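Local coordinates for flavohemoprotein (Vibrio cholerae O1 biovar El Tor, PDB 4EH1) that probably uses NAD(P)H and oxygen to convert nitric oxide to nitrate, this piece being its reductase domain with FAD bound, at residues G29-Y34 / A62-Y68; D2-V8 / G96-Y102; R115-S121 / D201-C207. One frame throughout, in Å; residues are numbered along the deposited sequence.

Contact 1 of 3, residues G29-Y34 / A62-Y68; sequences GAVLDY and ASNGREY
Y68 and V31 approach from opposite directions, the methyl CG2 of V31 ending over one face of the phenol ring, 3.8 Å from its centroid and 29° off the ring normal, a CH-pi contact. What puts this methyl there is the first torsion of V31 (chi1 -53°), which sets CG2 between the backbone N and the carbonyl carbon and leaves CG1 to rest near the carbonyl of R66. The phenol ends on the main chain of 29-34: Y68 OH donates to L32 O at 2.7 Å, in the carbonyl plane and on a lone pair, and this hydroxyl bond adds to the contact over the face. Y34 is the third large contributor. S63 CB lies over its ring, 3.7 Å from the centroid, while Y34 CE2 comes to 3.7 Å from Y68 CE1, the rings meeting obliquely with planes 63° apart. The hydroxyl of Y34 is bonded to the carbonyl of H61, just before 62-68. S63 OG donates to D33 OD1 at 2.8 Å, on the anti lone pair, and V31 N donates to G65 O at 3.1 Å. Both segments are loops of the FAD-binding domain, the second ending at the first residue of strand 68-73, and Y34 and Y68 both pack on P104 of strand 98-105. L32 O is gripped by two donors, the phenol and a water that also links it to S63 OG and G65 N, which probably fixes the orientation of this carbonyl in a contact without regular strand pairing.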
loop_
_atom_site.group_PDB
_atom_site.type_symbol
_atom_site.label_atom_id
_atom_site.label_comp_id
_atom_site.label_asym_id
_atom_site.label_seq_id
_atom_site.Cartn_x
_atom_site.Cartn_y
_atom_site.Cartn_z
ATOM N N GLY A 29 11.221 -11.116 18.814
ATOM C CA GLY A 29 10.717 -12.341 19.413
ATOM C C GLY A 29 9.302 -12.709 18.981
ATOM O O GLY A 29 8.688 -12.017 18.186
ATOM N N ALA A 30 8.793 -13.811 19.521
ATOM C CA ALA A 30 7.535 -14.371 19.074
ATOM C C ALA A 30 6.345 -13.469 19.390
ATOM O O ALA A 30 6.380 -12.626 20.306
ATOM C CB ALA A 30 7.330 -15.747 19.672
ATOM N N VAL A 31 5.299 -13.633 18.589
ATOM C CA VAL A 31 4.023 -13.032 18.893
ATOM C C VAL A 31 3.111 -14.184 19.203
ATOM O O VAL A 31 3.409 -15.317 18.828
ATOM C CB VAL A 31 3.517 -12.173 17.730
ATOM C CG1 VAL A 31 4.583 -11.196 17.357
ATOM C CG2 VAL A 31 3.157 -13.014 16.507
ATOM N N LEU A 32 2.014 -13.919 19.896
ATOM C CA LEU A 32 1.120 -14.997 20.290
ATOM C C LEU A 32 0.496 -15.725 19.078
ATOM O O LEU A 32 0.155 -15.103 18.062
ATOM C CB LEU A 32 0.031 -14.464 21.241
ATOM C CG LEU A 32 0.534 -13.973 22.608
ATOM C CD1 LEU A 32 -0.579 -13.297 23.374
ATOM C CD2 LEU A 32 1.105 -15.116 23.441
ATOM N N ASP A 33 0.367 -17.045 19.199
ATOM C CA ASP A 33 -0.349 -17.876 18.231
ATOM C C ASP A 33 -1.841 -17.472 18.203
ATOM O O ASP A 33 -2.337 -16.814 19.115
ATOM C CB ASP A 33 -0.173 -19.356 18.643
ATOM C CG ASP A 33 -0.689 -20.373 17.592
ATOM O OD1 ASP A 33 -0.804 -20.051 16.375
ATOM O OD2 ASP A 33 -0.953 -21.532 18.011
ATOM N N TYR A 34 -2.556 -17.850 17.157
ATOM C CA TYR A 34 -3.992 -17.646 17.137
ATOM C C TYR A 34 -4.641 -18.631 16.182
ATOM O O TYR A 34 -3.952 -19.295 15.400
ATOM C CB TYR A 34 -4.333 -16.206 16.698
ATOM C CG TYR A 34 -3.829 -15.847 15.320
ATOM C CD1 TYR A 34 -4.632 -16.022 14.190
ATOM C CD2 TYR A 34 -2.538 -15.345 15.145
ATOM C CE1 TYR A 34 -4.164 -15.687 12.924
ATOM C CE2 TYR A 34 -2.071 -15.005 13.911
ATOM C CZ TYR A 34 -2.887 -15.171 12.797
ATOM O OH TYR A 34 -2.401 -14.870 11.555
ATOM N N ALA A 62 -2.230 -16.404 7.840
ATOM C CA ALA A 62 -1.996 -17.542 8.742
ATOM C C ALA A 62 -1.031 -17.198 9.900
ATOM O O ALA A 62 -0.123 -16.387 9.749
ATOM C CB ALA A 62 -1.434 -18.728 7.955
ATOM N N SER A 63 -1.220 -17.831 11.049
ATOM C CA SER A 63 -0.327 -17.618 12.186
ATOM C C SER A 63 1.074 -18.203 11.896
ATOM O O SER A 63 1.200 -19.301 11.350
ATOM C CB SER A 63 -0.928 -18.267 13.417
ATOM O OG SER A 63 -0.161 -17.959 14.562
ATOM N N ASN A 64 2.124 -17.458 12.213
ATOM C CA ASN A 64 3.484 -17.963 11.990
ATOM C C ASN A 64 4.458 -17.585 13.101
ATOM O O ASN A 64 5.652 -17.769 12.966
ATOM C CB ASN A 64 4.035 -17.491 10.650
ATOM C CG ASN A 64 4.226 -15.979 10.586
ATOM O OD1 ASN A 64 4.177 -15.253 11.599
ATOM N ND2 ASN A 64 4.459 -15.494 9.380
ATOM N N GLY A 65 3.938 -16.992 14.168
ATOM C CA GLY A 65 4.753 -16.690 15.331
ATOM C C GLY A 65 5.683 -15.498 15.213
ATOM O O GLY A 65 6.442 -15.233 16.134
ATOM N N ARG A 66 5.618 -14.755 14.113
ATOM C CA ARG A 66 6.608 -13.701 13.892
ATOM C C ARG A 66 5.981 -12.353 13.629
ATOM O O ARG A 66 6.436 -11.331 14.132
ATOM C CB ARG A 66 7.546 -14.080 12.736
ATOM C CG ARG A 66 8.341 -15.351 12.992
ATOM C CD ARG A 66 9.493 -15.074 13.942
ATOM N NE ARG A 66 10.518 -14.225 13.333
ATOM C CZ ARG A 66 11.420 -13.529 14.020
ATOM N NH1 ARG A 66 11.419 -13.573 15.349
ATOM N NH2 ARG A 66 12.315 -12.785 13.377
ATOM N N GLU A 67 4.935 -12.334 12.828
ATOM C CA GLU A 67 4.293 -11.062 12.521
ATOM C C GLU A 67 2.806 -11.222 12.285
ATOM O O GLU A 67 2.322 -12.324 12.037
ATOM C CB GLU A 67 4.923 -10.443 11.290
ATOM C CG GLU A 67 4.665 -11.261 10.072
ATOM C CD GLU A 67 5.528 -10.868 8.901
ATOM O OE1 GLU A 67 6.626 -10.320 9.132
ATOM O OE2 GLU A 67 5.100 -11.118 7.751
ATOM N N TYR A 68 2.084 -10.108 12.369
ATOM C CA TYR A 68 0.658 -10.106 12.131
ATOM C C TYR A 68 0.341 -9.272 10.889
ATOM O O TYR A 68 0.968 -8.245 10.638
ATOM C CB TYR A 68 -0.069 -9.490 13.330
ATOM C CG TYR A 68 -0.043 -10.291 14.624
ATOM C CD1 TYR A 68 -0.190 -11.679 14.624
ATOM C CD2 TYR A 68 0.102 -9.650 15.841
ATOM C CE1 TYR A 68 -0.184 -12.410 15.819
ATOM C CE2 TYR A 68 0.126 -10.360 17.041
ATOM C CZ TYR A 68 -0.037 -11.734 17.029
ATOM O OH TYR A 68 -0.015 -12.423 18.212
HETATM O O HOH W 1 8.960 -11.207 15.167
HETATM O O HOH W 2 1.193 -15.950 15.507
#

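Contact 2 of 3, residues D2-V8 / G96-Y102; sequences DGRTFVV and GDSVKLY
F6 and L101 pair on one face of the sheet, their side chains crossing at a slant. L101 CD1 sits 4.0 Å from the centroid of the F6 ring, practically over the centre, and L101 CB approaches F6 CD1 to 3.6 Å. Two different first torsions make this fit: L101 extends CG anti to its backbone N (chi1 -176°), whereas F6 swings CG away from the carbonyl carbon (chi1 -83°), which lays the ring across the leucine methyls. L23 of strand 18-25 packs against both residues.

T5 and K100 occupy the other face, side by side and pointing the same way. K100 is bent at its second torsion (chi2 -67°) and then runs on nearly straight, bringing NZ to T5 OG1; the separation as modelled is too short to be trusted in detail, but the lysine is the donor. The D2 carboxylate lies against K100 CB and CD rather than the amine, D2 OD2 and K100 NZ remaining 4.9 Å apart, though D2 is poorly ordered and the position of its carboxylate tentative.

These residues belong to strands 4-13 and 98-105, central neighbours in the six-stranded antiparallel sheet of the FAD-binding domain, the flavin-binding barrel of the ferredoxin reductase family. R4 with L101 and F6 with V99 are hydrogen-bonded pairs, T5 with K100 and V7 with S98 non-hydrogen-bonded ones. F6 N donates to V99 O at 2.9 Å, and V99 N returns the bond to F6 O at 3.0 Å.

Just before strand 4-13, G3 N and CA lie over one face of the Y102 ring, G3 CA being 4.2 Å from its centroid. The Y102 hydroxyl is hydrogen-bonded to E43 of strand 39-44.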
loop_
_atom_site.group_PDB
_atom_site.type_symbol
_atom_site.label_atom_id
_atom_site.label_comp_id
_atom_site.label_asym_id
_atom_site.label_seq_id
_atom_site.Cartn_x
_atom_site.Cartn_y
_atom_site.Cartn_z
ATOM N N ASP A 2 -2.295 -0.478 28.319
ATOM C CA ASP A 2 -2.192 -0.939 26.920
ATOM C C ASP A 2 -1.457 -2.289 26.822
ATOM O O ASP A 2 -0.586 -2.600 27.654
ATOM C CB ASP A 2 -1.489 0.066 26.012
ATOM C CG ASP A 2 -0.986 -0.583 24.708
ATOM O OD1 ASP A 2 -1.830 -1.084 23.939
ATOM O OD2 ASP A 2 0.245 -0.636 24.456
ATOM N N GLY A 3 -1.805 -3.075 25.799
ATOM C CA GLY A 3 -1.189 -4.367 25.517
ATOM C C GLY A 3 0.296 -4.346 25.171
ATOM O O GLY A 3 1.100 -4.620 26.072
ATOM N N ARG A 4 0.657 -4.027 23.910
ATOM C CA ARG A 4 2.060 -4.132 23.432
ATOM C C ARG A 4 2.395 -3.327 22.158
ATOM O O ARG A 4 1.587 -3.208 21.260
ATOM C CB ARG A 4 2.435 -5.604 23.230
ATOM C CG ARG A 4 3.931 -5.903 22.971
ATOM C CD ARG A 4 4.028 -7.212 22.192
ATOM N NE ARG A 4 5.366 -7.762 21.985
ATOM C CZ ARG A 4 5.569 -9.020 21.598
ATOM N NH1 ARG A 4 4.518 -9.801 21.393
ATOM N NH2 ARG A 4 6.798 -9.507 21.417
ATOM N N THR A 5 3.600 -2.782 22.076
ATOM C CA THR A 5 3.961 -1.916 20.958
ATOM C C THR A 5 4.403 -2.695 19.712
ATOM O O THR A 5 5.275 -3.528 19.792
ATOM C CB THR A 5 5.093 -0.952 21.355
ATOM O OG1 THR A 5 4.614 -0.060 22.367
ATOM C CG2 THR A 5 5.563 -0.144 20.133
ATOM N N PHE A 6 3.782 -2.429 18.571
ATOM C CA PHE A 6 4.197 -3.057 17.324
ATOM C C PHE A 6 4.625 -1.994 16.350
ATOM O O PHE A 6 4.283 -0.830 16.510
ATOM C CB PHE A 6 3.058 -3.878 16.716
ATOM C CG PHE A 6 2.931 -5.258 17.292
ATOM C CD1 PHE A 6 2.639 -5.436 18.649
ATOM C CD2 PHE A 6 3.087 -6.378 16.479
ATOM C CE1 PHE A 6 2.510 -6.691 19.185
ATOM C CE2 PHE A 6 2.949 -7.654 16.998
ATOM C CZ PHE A 6 2.678 -7.819 18.374
ATOM N N VAL A 7 5.340 -2.409 15.317
ATOM C CA VAL A 7 5.810 -1.512 14.276
ATOM C C VAL A 7 5.274 -1.993 12.927
ATOM O O VAL A 7 5.265 -3.192 12.636
ATOM C CB VAL A 7 7.350 -1.463 14.263
ATOM C CG1 VAL A 7 7.877 -0.492 13.204
ATOM C CG2 VAL A 7 7.833 -1.073 15.642
ATOM N N VAL A 8 4.794 -1.049 12.123
ATOM C CA VAL A 8 4.340 -1.335 10.779
ATOM C C VAL A 8 5.574 -1.656 9.926
ATOM O O VAL A 8 6.430 -0.789 9.707
ATOM C CB VAL A 8 3.620 -0.122 10.161
ATOM C CG1 VAL A 8 3.161 -0.442 8.738
ATOM C CG2 VAL A 8 2.454 0.333 11.048
ATOM N N GLY A 96 7.167 2.021 9.474
ATOM C CA GLY A 96 8.156 2.496 10.438
ATOM C C GLY A 96 7.463 3.119 11.635
ATOM O O GLY A 96 8.068 3.271 12.678
ATOM N N ASP A 97 6.188 3.488 11.504
ATOM C CA ASP A 97 5.500 4.098 12.645
ATOM C C ASP A 97 5.054 2.989 13.561
ATOM O O ASP A 97 5.051 1.827 13.166
ATOM C CB ASP A 97 4.311 4.968 12.212
ATOM C CG ASP A 97 4.754 6.301 11.575
ATOM O OD1 ASP A 97 5.948 6.652 11.731
ATOM O OD2 ASP A 97 3.910 6.990 10.929
ATOM N N SER A 98 4.679 3.326 14.784
ATOM C CA SER A 98 4.242 2.296 15.726
ATOM C C SER A 98 2.811 2.471 16.259
ATOM O O SER A 98 2.244 3.571 16.225
ATOM C CB SER A 98 5.232 2.195 16.875
ATOM O OG SER A 98 5.138 3.347 17.670
ATOM N N VAL A 99 2.227 1.367 16.722
ATOM C CA VAL A 99 0.883 1.374 17.279
ATOM C C VAL A 99 0.863 0.466 18.468
ATOM O O VAL A 99 1.787 -0.281 18.672
ATOM C CB VAL A 99 -0.176 0.816 16.298
ATOM C CG1 VAL A 99 -0.224 1.637 15.017
ATOM C CG2 VAL A 99 0.086 -0.650 16.007
ATOM N N LYS A 100 -0.203 0.529 19.258
ATOM C CA LYS A 100 -0.336 -0.357 20.396
ATOM C C LYS A 100 -1.333 -1.436 20.028
ATOM O O LYS A 100 -2.416 -1.143 19.501
ATOM C CB LYS A 100 -0.827 0.424 21.593
ATOM C CG LYS A 100 -0.022 1.681 21.856
ATOM C CD LYS A 100 1.397 1.358 22.295
ATOM C CE LYS A 100 2.349 2.483 21.930
ATOM N NZ LYS A 100 3.717 2.252 22.481
ATOM N N LEU A 101 -0.970 -2.677 20.319
ATOM C CA LEU A 101 -1.694 -3.835 19.825
ATOM C C LEU A 101 -2.064 -4.814 20.943
ATOM O O LEU A 101 -1.221 -5.173 21.761
ATOM C CB LEU A 101 -0.832 -4.574 18.800
ATOM C CG LEU A 101 -1.492 -5.764 18.109
ATOM C CD1 LEU A 101 -1.019 -5.868 16.674
ATOM C CD2 LEU A 101 -1.183 -7.079 18.868
ATOM N N TYR A 102 -3.308 -5.287 20.919
ATOM C CA TYR A 102 -3.803 -6.203 21.934
ATOM C C TYR A 102 -3.889 -7.572 21.330
ATOM O O TYR A 102 -4.120 -7.700 20.148
ATOM C CB TYR A 102 -5.177 -5.776 22.425
ATOM C CG TYR A 102 -5.102 -4.540 23.249
ATOM C CD1 TYR A 102 -5.072 -3.283 22.645
ATOM C CD2 TYR A 102 -5.039 -4.612 24.635
ATOM C CE1 TYR A 102 -4.996 -2.113 23.413
ATOM C CE2 TYR A 102 -4.975 -3.449 25.411
ATOM C CZ TYR A 102 -4.949 -2.204 24.786
ATOM O OH TYR A 102 -4.890 -1.053 25.540
#

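Contact 3 of 3, residues R115-S121 / D201-C207; sequences RPVVLIS and DGDFYLC
Strands 117-122 and 203-208 are adjacent parallel strands of the six-stranded sheet of the NAD-binding domain, a Rossmann-like alpha-beta-alpha sandwich, 203-208 being next to the edge strand 230-234. Their short segments run 15° apart, joined by five backbone hydrogen bonds, the first D203 N to P116 O and the last C207 N to I120 O; V118 N to D203 O, 2.8 Å and 175° at the hydrogen, is the straightest.

On the face carrying V118, I120, F204 and L206, V118 and F204 lie side by side, V118 CB being 3.6 Å from F204 CD2. I120 CD1 follows, near the ring plane at its edge, and reaches L206 CD1 at 4.1 Å. Helix 210-223 covers this face. Helix 126-138 packs against L119, S121 and C207 on the other, and C207 also touches F235, a probable FAD-binding residue.

L119 CD2 comes to 3.9 Å from Y205 CB; the Y205 hydroxyl is bonded to V111 N and R113 NH1.

At the strand entrance the extended R115 forms a salt bridge with D203, whose OD2 pairs likewise with R113 while OD1 accepts from H231; these partners would probably stabilise its charge. R115 NH1 meets D203 OD1 at 2.7 Å, on the syn side but 29° out of the carboxylate plane, while the oxygen lies close to the guanidinium plane.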
loop_
_atom_site.group_PDB
_atom_site.type_symbol
_atom_site.label_atom_id
_atom_site.label_comp_id
_atom_site.label_asym_id
_atom_site.label_seq_id
_atom_site.Cartn_x
_atom_site.Cartn_y
_atom_site.Cartn_z
ATOM N N ARG A 115 -14.576 -31.881 7.045
ATOM C CA ARG A 115 -15.748 -31.664 6.207
ATOM C C ARG A 115 -15.331 -30.768 5.061
ATOM O O ARG A 115 -14.347 -30.055 5.164
ATOM C CB ARG A 115 -16.847 -30.946 6.996
ATOM C CG ARG A 115 -17.422 -31.730 8.175
ATOM C CD ARG A 115 -18.217 -30.772 9.055
ATOM N NE ARG A 115 -18.842 -31.446 10.170
ATOM C CZ ARG A 115 -19.332 -30.841 11.252
ATOM N NH1 ARG A 115 -19.280 -29.521 11.366
ATOM N NH2 ARG A 115 -19.877 -31.567 12.227
ATOM N N PRO A 116 -16.093 -30.793 3.969
ATOM C CA PRO A 116 -15.896 -29.765 2.945
ATOM C C PRO A 116 -16.193 -28.397 3.563
ATOM O O PRO A 116 -16.991 -28.282 4.497
ATOM C CB PRO A 116 -16.922 -30.120 1.871
ATOM C CG PRO A 116 -17.324 -31.502 2.136
ATOM C CD PRO A 116 -17.116 -31.776 3.592
ATOM N N VAL A 117 -15.536 -27.372 3.042
ATOM C CA VAL A 117 -15.553 -26.068 3.681
ATOM C C VAL A 117 -16.047 -24.996 2.716
ATOM O O VAL A 117 -15.508 -24.867 1.602
ATOM C CB VAL A 117 -14.121 -25.690 4.193
ATOM C CG1 VAL A 117 -14.055 -24.224 4.583
ATOM C CG2 VAL A 117 -13.767 -26.531 5.383
ATOM N N VAL A 118 -17.075 -24.244 3.133
ATOM C CA VAL A 118 -17.516 -23.090 2.346
ATOM C C VAL A 118 -17.223 -21.774 3.084
ATOM O O VAL A 118 -17.614 -21.589 4.238
ATOM C CB VAL A 118 -19.008 -23.217 1.889
ATOM C CG1 VAL A 118 -19.395 -22.058 0.994
ATOM C CG2 VAL A 118 -19.225 -24.502 1.091
ATOM N N LEU A 119 -16.492 -20.879 2.430
ATOM C CA LEU A 119 -16.214 -19.565 3.006
ATOM C C LEU A 119 -17.044 -18.545 2.214
ATOM O O LEU A 119 -16.981 -18.506 0.983
ATOM C CB LEU A 119 -14.729 -19.202 2.889
ATOM C CG LEU A 119 -13.727 -20.250 3.384
ATOM C CD1 LEU A 119 -12.296 -19.748 3.275
ATOM C CD2 LEU A 119 -14.059 -20.663 4.829
ATOM N N ILE A 120 -17.797 -17.720 2.935
ATOM C CA ILE A 120 -18.691 -16.743 2.343
ATOM C C ILE A 120 -18.496 -15.410 3.033
ATOM O O ILE A 120 -18.633 -15.296 4.253
ATOM C CB ILE A 120 -20.171 -17.139 2.537
ATOM C CG1 ILE A 120 -20.400 -18.586 2.077
ATOM C CG2 ILE A 120 -21.108 -16.146 1.796
ATOM C CD1 ILE A 120 -21.843 -19.103 2.305
ATOM N N SER A 121 -18.201 -14.388 2.254
ATOM C CA SER A 121 -18.052 -13.061 2.834
ATOM C C SER A 121 -18.351 -11.967 1.825
ATOM O O SER A 121 -18.424 -12.234 0.621
ATOM C CB SER A 121 -16.627 -12.880 3.362
ATOM O OG SER A 121 -15.689 -13.110 2.328
ATOM N N ASP A 201 -23.084 -31.920 4.104
ATOM C CA ASP A 201 -21.935 -32.221 4.935
ATOM C C ASP A 201 -21.037 -31.035 5.243
ATOM O O ASP A 201 -20.220 -31.109 6.148
ATOM C CB ASP A 201 -21.097 -33.321 4.282
ATOM C CG ASP A 201 -21.844 -34.630 4.177
ATOM O OD1 ASP A 201 -22.462 -35.049 5.177
ATOM O OD2 ASP A 201 -21.827 -35.244 3.089
ATOM N N GLY A 202 -21.150 -29.957 4.476
ATOM C CA GLY A 202 -20.192 -28.872 4.605
ATOM C C GLY A 202 -20.235 -28.047 5.882
ATOM O O GLY A 202 -21.268 -27.948 6.544
ATOM N N ASP A 203 -19.091 -27.462 6.237
ATOM C CA ASP A 203 -19.049 -26.373 7.209
ATOM C C ASP A 203 -19.097 -25.037 6.458
ATOM O O ASP A 203 -18.274 -24.794 5.577
ATOM C CB ASP A 203 -17.761 -26.414 8.028
ATOM C CG ASP A 203 -17.928 -27.135 9.358
ATOM O OD1 ASP A 203 -19.062 -27.232 9.870
ATOM O OD2 ASP A 203 -16.905 -27.587 9.907
ATOM N N PHE A 204 -20.024 -24.168 6.846
ATOM C CA PHE A 204 -20.200 -22.865 6.205
ATOM C C PHE A 204 -19.732 -21.766 7.147
ATOM O O PHE A 204 -20.307 -21.575 8.218
ATOM C CB PHE A 204 -21.680 -22.654 5.811
ATOM C CG PHE A 204 -22.147 -23.608 4.745
ATOM C CD1 PHE A 204 -22.394 -24.945 5.051
ATOM C CD2 PHE A 204 -22.300 -23.180 3.432
ATOM C CE1 PHE A 204 -22.791 -25.856 4.055
ATOM C CE2 PHE A 204 -22.680 -24.065 2.426
ATOM C CZ PHE A 204 -22.923 -25.412 2.729
ATOM N N TYR A 205 -18.677 -21.058 6.749
ATOM C CA TYR A 205 -18.173 -19.940 7.530
ATOM C C TYR A 205 -18.534 -18.649 6.811
ATOM O O TYR A 205 -18.291 -18.514 5.604
ATOM C CB TYR A 205 -16.643 -20.035 7.690
ATOM C CG TYR A 205 -16.179 -21.167 8.587
ATOM C CD1 TYR A 205 -16.055 -22.480 8.098
ATOM C CD2 TYR A 205 -15.817 -20.929 9.901
ATOM C CE1 TYR A 205 -15.608 -23.534 8.934
ATOM C CE2 TYR A 205 -15.371 -21.976 10.748
ATOM C CZ TYR A 205 -15.266 -23.273 10.251
ATOM O OH TYR A 205 -14.816 -24.301 11.079
ATOM N N LEU A 206 -19.096 -17.703 7.554
ATOM C CA LEU A 206 -19.667 -16.476 6.998
ATOM C C LEU A 206 -19.119 -15.233 7.699
ATOM O O LEU A 206 -19.074 -15.187 8.927
ATOM C CB LEU A 206 -21.178 -16.458 7.247
ATOM C CG LEU A 206 -22.125 -17.310 6.403
ATOM C CD1 LEU A 206 -21.740 -18.782 6.354
ATOM C CD2 LEU A 206 -23.508 -17.175 6.955
ATOM N N CYS A 207 -18.749 -14.202 6.944
ATOM C CA CYS A 207 -18.342 -12.952 7.578
ATOM C C CYS A 207 -18.710 -11.730 6.765
ATOM O O CYS A 207 -18.412 -11.659 5.568
ATOM C CB CYS A 207 -16.827 -12.909 7.803
ATOM S SG CYS A 207 -16.304 -11.377 8.675
#

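Overall arrangement
Contacts 1 and 2 share the FAD-binding domain, their centres 14 Å apart, and contact 1 is nested along the chain inside the loop closed by contact 2. They touch directly: Y68 CD2 lies 3.7 Å from F6 CE2, and V31 also reaches the F6 ring, so the loops of contact 1 pack on the sheet to which contact 2 belongs. Contact 3 comes later, in the parallel sheet of the NAD-binding domain, its centre about 33 Å from that of contact 2 and 25 Å from that of contact 1. Strand 98-105 is followed directly by strand 117-122, leading from one sheet to the other. The reductase thus combines separate flavin and nicotinamide modules.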